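C381 turret protein (Sulfolobus turreted icosahedral virus, PDB 4IND) builds the viral turret as a pentamer, each copy consisting of jelly-roll domains arranged in a row, and probably serves as a structural surface appendage of the virion. Local coordinates at residues Y18-S23 against V32-V37; Q26-F31 against Y40-I45; S286-Q291 against S295-K300. All coordinates share one frame; numbering follows the deposited sequence.

Contact 1: Y18-S23 against V32-V37; sequences YYYKLS and VNSIFV
Within the first jelly roll, Tyr20 on strand 19-21 faces Ser34 and Ile35 in the turn that carries the chain from helix 25-31 into strand 36-37. The contact joins the edge strand of one sheet to the loop leading into another, through side chains and one water. Tyr20 sets CG trans to its carbonyl carbon (chi1 -62°), which sends the phenol away from its own strand. Ile35 arrives from the opposite direction: its CG1 lies between the backbone N and the carbonyl carbon (chi1 65°), and the extended second torsion makes CD1 the atom that does the touching. This methyl approaches the ring obliquely, 3.9 Å from Tyr20 CE2, and stands equally near the hydroxyl.

The polar half of the contact runs through a water. Tyr20 OH and Ser34 OG are 3.9 Å apart, too far to bond directly, and the water fills the gap. It lies in the plane of the Tyr20 ring, at its edge, 2.6 Å from Tyr20 OH. The same water donates to Ser34 OG over 2.8 Å. Each hydroxyl has a further partner, Lys17 N for Tyr20 and the helical carbonyl Ala30 O for Ser34, so polar atoms in this buried place are tied to backbone atoms as well as to the bound water. The phenol end is thereby held between an apolar methyl and a small polar network.

Strand 19-21, at the edge of its sheet within this chain, also reaches a second subunit, where Lys21 forms a salt bridge with Asp73 of that neighbour. Around the contact, Phe31 at the end of helix 25-31 packs edge-to-face with the Tyr20 ring. Tyr20 pairs by backbone with Phe143 of strand 138-147 in one sheet, whereas Ile35 pairs with Ile70 of strand 67-71 in the other.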
loop_
_atom_site.group_PDB
_atom_site.type_symbol
_atom_site.label_atom_id
_atom_site.label_comp_id
_atom_site.label_asym_id
_atom_site.label_seq_id
_atom_site.Cartn_x
_atom_site.Cartn_y
_atom_site.Cartn_z
ATOM N N TYR A 18 -10.008 -23.901 8.518
ATOM C CA TYR A 18 -10.517 -22.532 8.725
ATOM C C TYR A 18 -11.983 -22.379 8.364
ATOM O O TYR A 18 -12.593 -21.340 8.611
ATOM C CB TYR A 18 -9.659 -21.518 7.989
ATOM C CG TYR A 18 -8.254 -21.435 8.554
ATOM C CD1 TYR A 18 -7.938 -20.518 9.541
ATOM C CD2 TYR A 18 -7.250 -22.295 8.124
ATOM C CE1 TYR A 18 -6.658 -20.433 10.068
ATOM C CE2 TYR A 18 -5.975 -22.227 8.649
ATOM C CZ TYR A 18 -5.683 -21.292 9.622
ATOM O OH TYR A 18 -4.421 -21.210 10.144
ATOM N N TYR A 19 -12.552 -23.415 7.775
ATOM C CA TYR A 19 -13.962 -23.431 7.465
ATOM C C TYR A 19 -14.486 -24.862 7.498
ATOM O O TYR A 19 -13.849 -25.768 6.950
ATOM C CB TYR A 19 -14.231 -22.826 6.097
ATOM C CG TYR A 19 -15.701 -22.956 5.763
ATOM C CD1 TYR A 19 -16.630 -22.072 6.299
ATOM C CD2 TYR A 19 -16.163 -23.960 4.929
ATOM C CE1 TYR A 19 -17.989 -22.185 6.002
ATOM C CE2 TYR A 19 -17.517 -24.086 4.632
ATOM C CZ TYR A 19 -18.423 -23.194 5.167
ATOM O OH TYR A 19 -19.776 -23.324 4.896
ATOM N N TYR A 20 -15.632 -25.049 8.151
ATOM C CA TYR A 20 -16.305 -26.336 8.231
ATOM C C TYR A 20 -17.754 -26.155 7.824
ATOM O O TYR A 20 -18.430 -25.253 8.324
ATOM C CB TYR A 20 -16.336 -26.863 9.671
ATOM C CG TYR A 20 -14.992 -27.143 10.315
ATOM C CD1 TYR A 20 -14.474 -28.440 10.358
ATOM C CD2 TYR A 20 -14.276 -26.118 10.913
ATOM C CE1 TYR A 20 -13.245 -28.701 10.958
ATOM C CE2 TYR A 20 -13.043 -26.348 11.502
ATOM C CZ TYR A 20 -12.548 -27.657 11.544
ATOM O OH TYR A 20 -11.335 -27.879 12.130
ATOM N N LYS A 21 -18.243 -26.996 6.925
ATOM C CA LYS A 21 -19.686 -27.113 6.767
ATOM C C LYS A 21 -20.017 -28.492 7.296
ATOM O O LYS A 21 -19.618 -29.493 6.712
ATOM C CB LYS A 21 -20.116 -26.989 5.302
ATOM C CG LYS A 21 -21.650 -26.912 5.205
ATOM C CD LYS A 21 -22.128 -26.486 3.836
ATOM C CE LYS A 21 -23.653 -26.285 3.838
ATOM N NZ LYS A 21 -24.141 -25.701 2.535
ATOM N N LEU A 22 -20.737 -28.550 8.405
ATOM C CA LEU A 22 -20.799 -29.805 9.176
ATOM C C LEU A 22 -21.805 -30.803 8.634
ATOM O O LEU A 22 -21.899 -31.947 9.107
ATOM C CB LEU A 22 -21.013 -29.488 10.660
ATOM C CG LEU A 22 -19.846 -28.675 11.222
ATOM C CD1 LEU A 22 -20.145 -28.220 12.638
ATOM C CD2 LEU A 22 -18.543 -29.490 11.187
ATOM N N SER A 23 -22.519 -30.392 7.591
ATOM C CA SER A 23 -23.347 -31.322 6.828
ATOM C C SER A 23 -22.549 -32.067 5.764
ATOM O O SER A 23 -23.103 -32.910 5.049
ATOM C CB SER A 23 -24.525 -30.581 6.196
ATOM O OG SER A 23 -24.066 -29.436 5.517
ATOM N N VAL A 32 -14.926 -33.281 14.823
ATOM C CA VAL A 32 -15.068 -34.055 16.055
ATOM C C VAL A 32 -13.822 -34.922 16.373
ATOM O O VAL A 32 -13.862 -35.804 17.222
ATOM C CB VAL A 32 -16.366 -34.888 16.041
ATOM C CG1 VAL A 32 -17.548 -33.981 15.750
ATOM C CG2 VAL A 32 -16.278 -36.044 15.008
ATOM N N ASN A 33 -12.719 -34.666 15.667
ATOM C CA ASN A 33 -11.415 -35.249 16.015
ATOM C C ASN A 33 -10.385 -34.110 16.077
ATOM O O ASN A 33 -9.213 -34.288 15.736
ATOM C CB ASN A 33 -11.002 -36.288 14.977
ATOM C CG ASN A 33 -9.749 -37.079 15.379
ATOM O OD1 ASN A 33 -9.338 -37.100 16.547
ATOM N ND2 ASN A 33 -9.144 -37.748 14.399
ATOM N N SER A 34 -10.828 -32.939 16.506
ATOM C CA SER A 34 -9.891 -31.819 16.612
ATOM C C SER A 34 -10.327 -30.775 17.607
ATOM O O SER A 34 -9.585 -30.458 18.538
ATOM C CB SER A 34 -9.668 -31.177 15.235
ATOM O OG SER A 34 -10.904 -30.821 14.654
ATOM N N ILE A 35 -11.529 -30.234 17.421
ATOM C CA ILE A 35 -11.943 -29.075 18.214
ATOM C C ILE A 35 -13.307 -29.182 18.914
ATOM O O ILE A 35 -13.676 -28.311 19.686
ATOM C CB ILE A 35 -11.893 -27.785 17.382
ATOM C CG1 ILE A 35 -12.903 -27.816 16.235
ATOM C CG2 ILE A 35 -10.479 -27.554 16.843
ATOM C CD1 ILE A 35 -12.963 -26.496 15.427
ATOM N N PHE A 36 -14.039 -30.260 18.659
ATOM C CA PHE A 36 -15.349 -30.432 19.285
ATOM C C PHE A 36 -15.280 -31.333 20.516
ATOM O O PHE A 36 -14.692 -32.414 20.463
ATOM C CB PHE A 36 -16.382 -30.954 18.263
ATOM C CG PHE A 36 -17.784 -31.067 18.817
ATOM C CD1 PHE A 36 -18.591 -29.944 18.937
ATOM C CD2 PHE A 36 -18.291 -32.299 19.196
ATOM C CE1 PHE A 36 -19.880 -30.043 19.438
ATOM C CE2 PHE A 36 -19.580 -32.424 19.701
ATOM C CZ PHE A 36 -20.384 -31.294 19.817
ATOM N N VAL A 37 -15.881 -30.880 21.616
ATOM C CA VAL A 37 -15.875 -31.602 22.877
ATOM C C VAL A 37 -17.308 -32.000 23.175
ATOM O O VAL A 37 -18.198 -31.154 23.206
ATOM C CB VAL A 37 -15.325 -30.721 24.032
ATOM C CG1 VAL A 37 -15.252 -31.511 25.340
ATOM C CG2 VAL A 37 -13.965 -30.130 23.655
HETATM O O HOH W 1 -10.422 -30.294 11.924
#

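Contact 2: Q26-F31 against Y40-I45; sequences QDLDAF and YKLKQI
Leu28 points its CG opposite the backbone N (chi1 176°), while Tyr40 turns its CG to lie between N and the carbonyl carbon (chi1 72°), and these two choices bring the leucine methyls onto the phenol. The arrangement is a helix packed on a beta hairpin at the outer end of the first jelly roll: helix 25-31 supplies Leu28, and it meets Tyr40, just before the hairpin of strands 41-49 and 52-60, and Leu42 on its first strand. The backbones stay well apart, with Leu28 CA 10.1 Å from Leu42 CA at their nearest, so side chains alone close the distance.

Leu28 and Tyr40 come from opposite directions. Leu28 CD1 stands over one face of the Tyr40 ring, and CD2, on the same side, is shifted toward the phenol end. There CD2 lies 3.8 Å from Tyr40 CZ, and its closest approach is to Tyr40 OH at 3.5 Å, a van der Waals contact. Pro59 of strand 52-60 also touches both Leu28 and Tyr40. Burial falls off across the interface: Leu28 is buried, Tyr40 partly exposed and Leu42 exposed.

At the solvent side a water sits 3.1 Å from Tyr40 OH, near Asp29 OD1 of the helix. Its spacing from that carboxylate oxygen is unusually short, which leaves a water-mediated link between Asp29 and Tyr40 doubtful. Asp29 OD1 has a firmer partner in Lys25, one turn back. Helix 25-31 also faces a second subunit, since Asp27 forms a salt bridge with Lys15 of that neighbour. On the hairpin, the leucine of the strand adds a second apolar surface for the helix: Leu42 CD1 meets Leu28 CD2 at 3.9 Å.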
loop_
_atom_site.group_PDB
_atom_site.type_symbol
_atom_site.label_atom_id
_atom_site.label_comp_id
_atom_site.label_asym_id
_atom_site.label_seq_id
_atom_site.Cartn_x
_atom_site.Cartn_y
_atom_site.Cartn_z
ATOM N N GLN A 26 -16.836 -35.374 5.607
ATOM C CA GLN A 26 -15.412 -35.206 5.891
ATOM C C GLN A 26 -15.116 -33.998 6.782
ATOM O O GLN A 26 -14.180 -34.041 7.582
ATOM C CB GLN A 26 -14.583 -35.176 4.606
ATOM C CG GLN A 26 -14.416 -33.793 3.998
ATOM C CD GLN A 26 -13.332 -33.770 2.916
ATOM O OE1 GLN A 26 -12.954 -34.819 2.369
ATOM N NE2 GLN A 26 -12.823 -32.576 2.613
ATOM N N ASP A 27 -15.912 -32.933 6.683
ATOM C CA ASP A 27 -15.724 -31.806 7.597
ATOM C C ASP A 27 -16.117 -32.190 9.018
ATOM O O ASP A 27 -15.414 -31.848 9.975
ATOM C CB ASP A 27 -16.531 -30.564 7.155
ATOM C CG ASP A 27 -15.903 -29.839 5.978
ATOM O OD1 ASP A 27 -14.975 -30.408 5.373
ATOM O OD2 ASP A 27 -16.341 -28.688 5.665
ATOM N N LEU A 28 -17.256 -32.868 9.158
ATOM C CA LEU A 28 -17.728 -33.252 10.480
ATOM C C LEU A 28 -16.698 -34.200 11.112
ATOM O O LEU A 28 -16.328 -34.043 12.283
ATOM C CB LEU A 28 -19.094 -33.951 10.384
ATOM C CG LEU A 28 -19.653 -34.477 11.704
ATOM C CD1 LEU A 28 -19.824 -33.291 12.641
ATOM C CD2 LEU A 28 -20.976 -35.224 11.503
ATOM N N ASP A 29 -16.233 -35.172 10.339
ATOM C CA ASP A 29 -15.256 -36.139 10.866
ATOM C C ASP A 29 -14.014 -35.444 11.420
ATOM O O ASP A 29 -13.490 -35.821 12.463
ATOM C CB ASP A 29 -14.837 -37.145 9.796
ATOM C CG ASP A 29 -15.951 -38.093 9.399
ATOM O OD1 ASP A 29 -17.017 -38.137 10.071
ATOM O OD2 ASP A 29 -15.751 -38.811 8.391
ATOM N N ALA A 30 -13.547 -34.411 10.724
ATOM C CA ALA A 30 -12.379 -33.672 11.195
ATOM C C ALA A 30 -12.735 -32.879 12.455
ATOM O O ALA A 30 -12.001 -32.906 13.434
ATOM C CB ALA A 30 -11.863 -32.756 10.109
ATOM N N PHE A 31 -13.871 -32.177 12.406
ATOM C CA PHE A 31 -14.367 -31.329 13.490
ATOM C C PHE A 31 -14.403 -32.068 14.829
ATOM O O PHE A 31 -13.949 -31.552 15.851
ATOM C CB PHE A 31 -15.774 -30.818 13.100
ATOM C CG PHE A 31 -16.342 -29.760 14.015
ATOM C CD1 PHE A 31 -15.854 -28.463 13.985
ATOM C CD2 PHE A 31 -17.444 -30.047 14.833
ATOM C CE1 PHE A 31 -16.423 -27.462 14.801
ATOM C CE2 PHE A 31 -18.004 -29.077 15.649
ATOM C CZ PHE A 31 -17.500 -27.783 15.641
ATOM N N TYR A 40 -22.648 -35.809 19.841
ATOM C CA TYR A 40 -23.594 -35.167 18.950
ATOM C C TYR A 40 -24.515 -36.215 18.385
ATOM O O TYR A 40 -24.219 -37.405 18.441
ATOM C CB TYR A 40 -22.888 -34.411 17.840
ATOM C CG TYR A 40 -22.251 -35.298 16.806
ATOM C CD1 TYR A 40 -22.978 -35.746 15.707
ATOM C CD2 TYR A 40 -20.921 -35.674 16.918
ATOM C CE1 TYR A 40 -22.385 -36.550 14.747
ATOM C CE2 TYR A 40 -20.323 -36.475 15.972
ATOM C CZ TYR A 40 -21.057 -36.900 14.884
ATOM O OH TYR A 40 -20.478 -37.701 13.925
ATOM N N LYS A 41 -25.665 -35.782 17.888
ATOM C CA LYS A 41 -26.601 -36.664 17.192
ATOM C C LYS A 41 -26.835 -36.022 15.843
ATOM O O LYS A 41 -27.098 -34.820 15.752
ATOM C CB LYS A 41 -27.958 -36.741 17.902
ATOM C CG LYS A 41 -27.952 -37.215 19.329
ATOM C CD LYS A 41 -29.371 -37.065 19.923
ATOM C CE LYS A 41 -29.467 -37.658 21.322
ATOM N NZ LYS A 41 -30.738 -37.250 21.993
ATOM N N LEU A 42 -26.756 -36.810 14.780
ATOM C CA LEU A 42 -26.920 -36.233 13.450
ATOM C C LEU A 42 -28.410 -36.164 13.177
ATOM O O LEU A 42 -29.119 -37.149 13.291
ATOM C CB LEU A 42 -26.210 -37.079 12.409
ATOM C CG LEU A 42 -25.905 -36.407 11.075
ATOM C CD1 LEU A 42 -24.879 -35.283 11.234
ATOM C CD2 LEU A 42 -25.401 -37.468 10.095
ATOM N N LYS A 43 -28.909 -34.979 12.856
ATOM C CA LYS A 43 -30.346 -34.822 12.651
ATOM C C LYS A 43 -30.676 -34.039 11.410
ATOM O O LYS A 43 -29.909 -33.198 10.948
ATOM C CB LYS A 43 -31.012 -34.138 13.849
ATOM C CG LYS A 43 -31.090 -34.992 15.093
ATOM C CD LYS A 43 -31.966 -34.344 16.154
ATOM C CE LYS A 43 -32.083 -35.236 17.386
ATOM N NZ LYS A 43 -32.480 -34.463 18.603
ATOM N N GLN A 44 -31.855 -34.299 10.874
ATOM C CA GLN A 44 -32.284 -33.513 9.742
ATOM C C GLN A 44 -32.863 -32.187 10.242
ATOM O O GLN A 44 -33.809 -32.166 11.036
ATOM C CB GLN A 44 -33.302 -34.279 8.901
ATOM C CG GLN A 44 -33.619 -33.561 7.601
ATOM C CD GLN A 44 -34.206 -34.471 6.550
ATOM O OE1 GLN A 44 -33.484 -35.177 5.835
ATOM N NE2 GLN A 44 -35.527 -34.451 6.439
ATOM N N ILE A 45 -32.286 -31.093 9.768
ATOM C CA ILE A 45 -32.603 -29.745 10.227
ATOM C C ILE A 45 -33.256 -28.975 9.070
ATOM O O ILE A 45 -32.760 -28.988 7.946
ATOM C CB ILE A 45 -31.290 -29.001 10.634
ATOM C CG1 ILE A 45 -30.672 -29.639 11.883
ATOM C CG2 ILE A 45 -31.515 -27.504 10.807
ATOM C CD1 ILE A 45 -31.633 -29.825 13.023
HETATM O O HOH W 2 -17.993 -38.433 12.277
#

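Contact 3: S286-Q291 against S295-K300; sequences SILNVQ and SHLRLK. With 2HP (dihydrogenphosphate ion), chain B.
The chain reverses through a beta arch here, leaving strand 283-289 in one sheet of the third jelly roll and entering strand 295-305 in the facing sheet, with Val290 CA and His296 CA 6.3 Å apart. Val290 and Leu297 fill the inside of the arch, reaching toward each other tip to tip, with Val290 CG2 3.9 Å from Leu297 CG. The same methyl lies 3.6 Å from the carbonyl Ser295 O, and Ser295 OG rests against Val290 CB at 3.8 Å. The polar needs of that hydroxyl are met elsewhere, by Ser293 OG and Gln375 NE2. Farther along, Leu288 packs more loosely on Leu297; it has two conformers, so this part of the contact is less certain. An Asx turn, in which Asn289 OD1 accepts from Gln291 N at 2.9 Å, shapes the exit from the first strand.

His296 turns away from strand 283-289, and its ring reaches the phosphate site. Phosphate O1 stands at the ring edge in the plane, bonded by His296 NE2 at 2.8 Å and nearly straight (164°). Phosphate O2 is just as near to His296 NE2, but its bond is weak and bent (120°). ND1 is hydrogen-bonded to the carbonyl of Gly378, consistent with a ring protonated on both nitrogens. The ion also binds Lys231, on strand 221-232 of the second jelly roll, and so bridges two domains.

Both sheets hold the arch in place. Val290 pairs by backbone with Asn350, and Ile287 and Leu288 both face Ile352 of strand 351-358 in a classic beta bulge. In the other sheet, His296 bonds to Ile376 of strand 365-377 and Leu297 to Ile349 of strand 346-349, setting strand 295-305 between those two.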
loop_
_atom_site.group_PDB
_atom_site.type_symbol
_atom_site.label_atom_id
_atom_site.label_comp_id
_atom_site.label_asym_id
_atom_site.label_seq_id
_atom_site.Cartn_x
_atom_site.Cartn_y
_atom_site.Cartn_z
ATOM N N SER A 286 -5.691 26.489 30.978
ATOM C CA SER A 286 -5.988 25.435 30.014
ATOM C C SER A 286 -6.675 26.058 28.817
ATOM O O SER A 286 -7.564 26.895 28.975
ATOM C CB SER A 286 -6.880 24.357 30.633
ATOM O OG SER A 286 -7.263 23.408 29.648
ATOM N N ILE A 287 -6.258 25.663 27.621
ATOM C CA ILE A 287 -6.890 26.158 26.410
ATOM C C ILE A 287 -7.792 25.075 25.858
ATOM O O ILE A 287 -8.949 25.323 25.499
ATOM C CB ILE A 287 -5.852 26.519 25.331
ATOM C CG1 ILE A 287 -4.847 27.525 25.885
ATOM C CG2 ILE A 287 -6.537 27.061 24.090
ATOM C CD1 ILE A 287 -5.494 28.734 26.488
ATOM N N LEU A 288 -7.261 23.860 25.790
ATOM C CA LEU A 288 -8.023 22.749 25.261
ATOM C C LEU A 288 -7.453 21.432 25.766
ATOM O O LEU A 288 -6.240 21.257 25.842
ATOM C CB LEU A 288 -8.016 22.794 23.734
ATOM C CG LEU A 288 -9.050 21.939 23.003
ATOM C CD1 LEU A 288 -10.321 21.798 23.840
ATOM C CD2 LEU A 288 -9.353 22.564 21.649
ATOM N N ASN A 289 -8.343 20.513 26.122
ATOM C CA ASN A 289 -7.950 19.185 26.591
ATOM C C ASN A 289 -8.930 18.157 26.051
ATOM O O ASN A 289 -10.082 18.110 26.488
ATOM C CB ASN A 289 -7.909 19.131 28.120
ATOM C CG ASN A 289 -7.443 17.780 28.641
ATOM O OD1 ASN A 289 -7.421 16.788 27.902
ATOM N ND2 ASN A 289 -7.067 17.735 29.912
ATOM N N VAL A 290 -8.495 17.355 25.081
ATOM C CA VAL A 290 -9.406 16.360 24.489
ATOM C C VAL A 290 -9.004 14.945 24.849
ATOM O O VAL A 290 -9.456 13.976 24.227
ATOM C CB VAL A 290 -9.567 16.534 22.962
ATOM C CG1 VAL A 290 -10.088 17.944 22.644
ATOM C CG2 VAL A 290 -8.225 16.294 22.248
ATOM N N GLN A 291 -8.183 14.811 25.880
ATOM C CA GLN A 291 -7.809 13.459 26.339
ATOM C C GLN A 291 -9.043 12.625 26.693
ATOM O O GLN A 291 -9.937 13.094 27.405
ATOM C CB GLN A 291 -6.866 13.520 27.551
ATOM C CG GLN A 291 -6.424 12.126 28.037
ATOM C CD GLN A 291 -5.659 12.165 29.346
ATOM O OE1 GLN A 291 -5.910 13.018 30.202
ATOM N NE2 GLN A 291 -4.721 11.233 29.512
ATOM N N SER A 295 -10.172 11.615 20.204
ATOM C CA SER A 295 -9.601 12.524 19.213
ATOM C C SER A 295 -8.306 13.121 19.703
ATOM O O SER A 295 -7.936 12.955 20.866
ATOM C CB SER A 295 -10.596 13.637 18.871
ATOM O OG SER A 295 -10.763 14.523 19.965
ATOM N N HIS A 296 -7.611 13.827 18.816
ATOM C CA HIS A 296 -6.418 14.572 19.205
ATOM C C HIS A 296 -6.351 15.893 18.445
ATOM O O HIS A 296 -7.268 16.222 17.695
ATOM C CB HIS A 296 -5.147 13.735 19.020
ATOM C CG HIS A 296 -4.880 13.329 17.611
ATOM N ND1 HIS A 296 -5.463 12.221 17.027
ATOM C CD2 HIS A 296 -4.063 13.859 16.667
ATOM C CE1 HIS A 296 -5.034 12.099 15.787
ATOM N NE2 HIS A 296 -4.176 13.078 15.542
ATOM N N LEU A 297 -5.274 16.644 18.647
ATOM C CA LEU A 297 -5.158 17.984 18.083
ATOM C C LEU A 297 -3.960 18.152 17.167
ATOM O O LEU A 297 -3.006 17.373 17.201
ATOM C CB LEU A 297 -5.051 19.012 19.216
ATOM C CG LEU A 297 -6.139 18.906 20.286
ATOM C CD1 LEU A 297 -5.804 19.755 21.506
ATOM C CD2 LEU A 297 -7.470 19.319 19.694
ATOM N N ARG A 298 -4.015 19.194 16.350
ATOM C CA ARG A 298 -2.867 19.619 15.567
ATOM C C ARG A 298 -2.894 21.152 15.543
ATOM O O ARG A 298 -3.893 21.748 15.155
ATOM C CB ARG A 298 -2.969 19.061 14.153
ATOM C CG ARG A 298 -1.803 19.415 13.284
ATOM C CD ARG A 298 -1.838 18.650 11.991
ATOM N NE ARG A 298 -0.582 18.821 11.275
ATOM C CZ ARG A 298 -0.246 18.152 10.181
ATOM N NH1 ARG A 298 -1.080 17.258 9.674
ATOM N NH2 ARG A 298 0.926 18.373 9.601
ATOM N N LEU A 299 -1.814 21.791 15.989
ATOM C CA LEU A 299 -1.787 23.258 16.076
ATOM C C LEU A 299 -1.126 23.810 14.844
ATOM O O LEU A 299 -0.061 23.332 14.450
ATOM C CB LEU A 299 -1.020 23.733 17.308
ATOM C CG LEU A 299 -1.343 23.087 18.647
ATOM C CD1 LEU A 299 -0.617 23.820 19.771
ATOM C CD2 LEU A 299 -2.840 23.080 18.885
ATOM N N LYS A 300 -1.743 24.828 14.240
ATOM C CA LYS A 300 -1.245 25.361 12.976
ATOM C C LYS A 300 -0.658 26.762 13.127
ATOM O O LYS A 300 0.272 27.138 12.423
ATOM C CB LYS A 300 -2.367 25.380 11.930
ATOM C CG LYS A 300 -3.066 24.055 11.740
ATOM C CD LYS A 300 -2.091 22.977 11.319
ATOM C CE LYS A 300 -1.594 23.190 9.897
ATOM N NZ LYS A 300 -0.826 22.007 9.394
HETATM P P 2HP B . -2.443 12.554 12.813
HETATM O O1 2HP B . -3.116 13.875 13.031
HETATM O O2 2HP B . -3.494 11.569 13.241
HETATM O O3 2HP B . -1.154 12.472 13.701
HETATM O O4 2HP B . -2.132 12.308 11.308
#

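Contacts 1 and 2 interlock in the first jelly roll: their segments alternate along the chain, helix 25-31 lies between the two segments of contact 1, and a probable hydrogen bond from Lys21 N to the Asp27 side chain, OD2 (2.8 Å), joins them. Contact 1 is buried and combines an apolar methyl with a water bridge, whereas contact 2 grades from a buried leucine to an exposed one and is essentially apolar. Contact 3 lies in the third jelly roll, its centre about 51 and 57 Å from those of contacts 1 and 2. It is also buried, with an apolar interior, but His296, turned the other way, binds phosphate near the second domain.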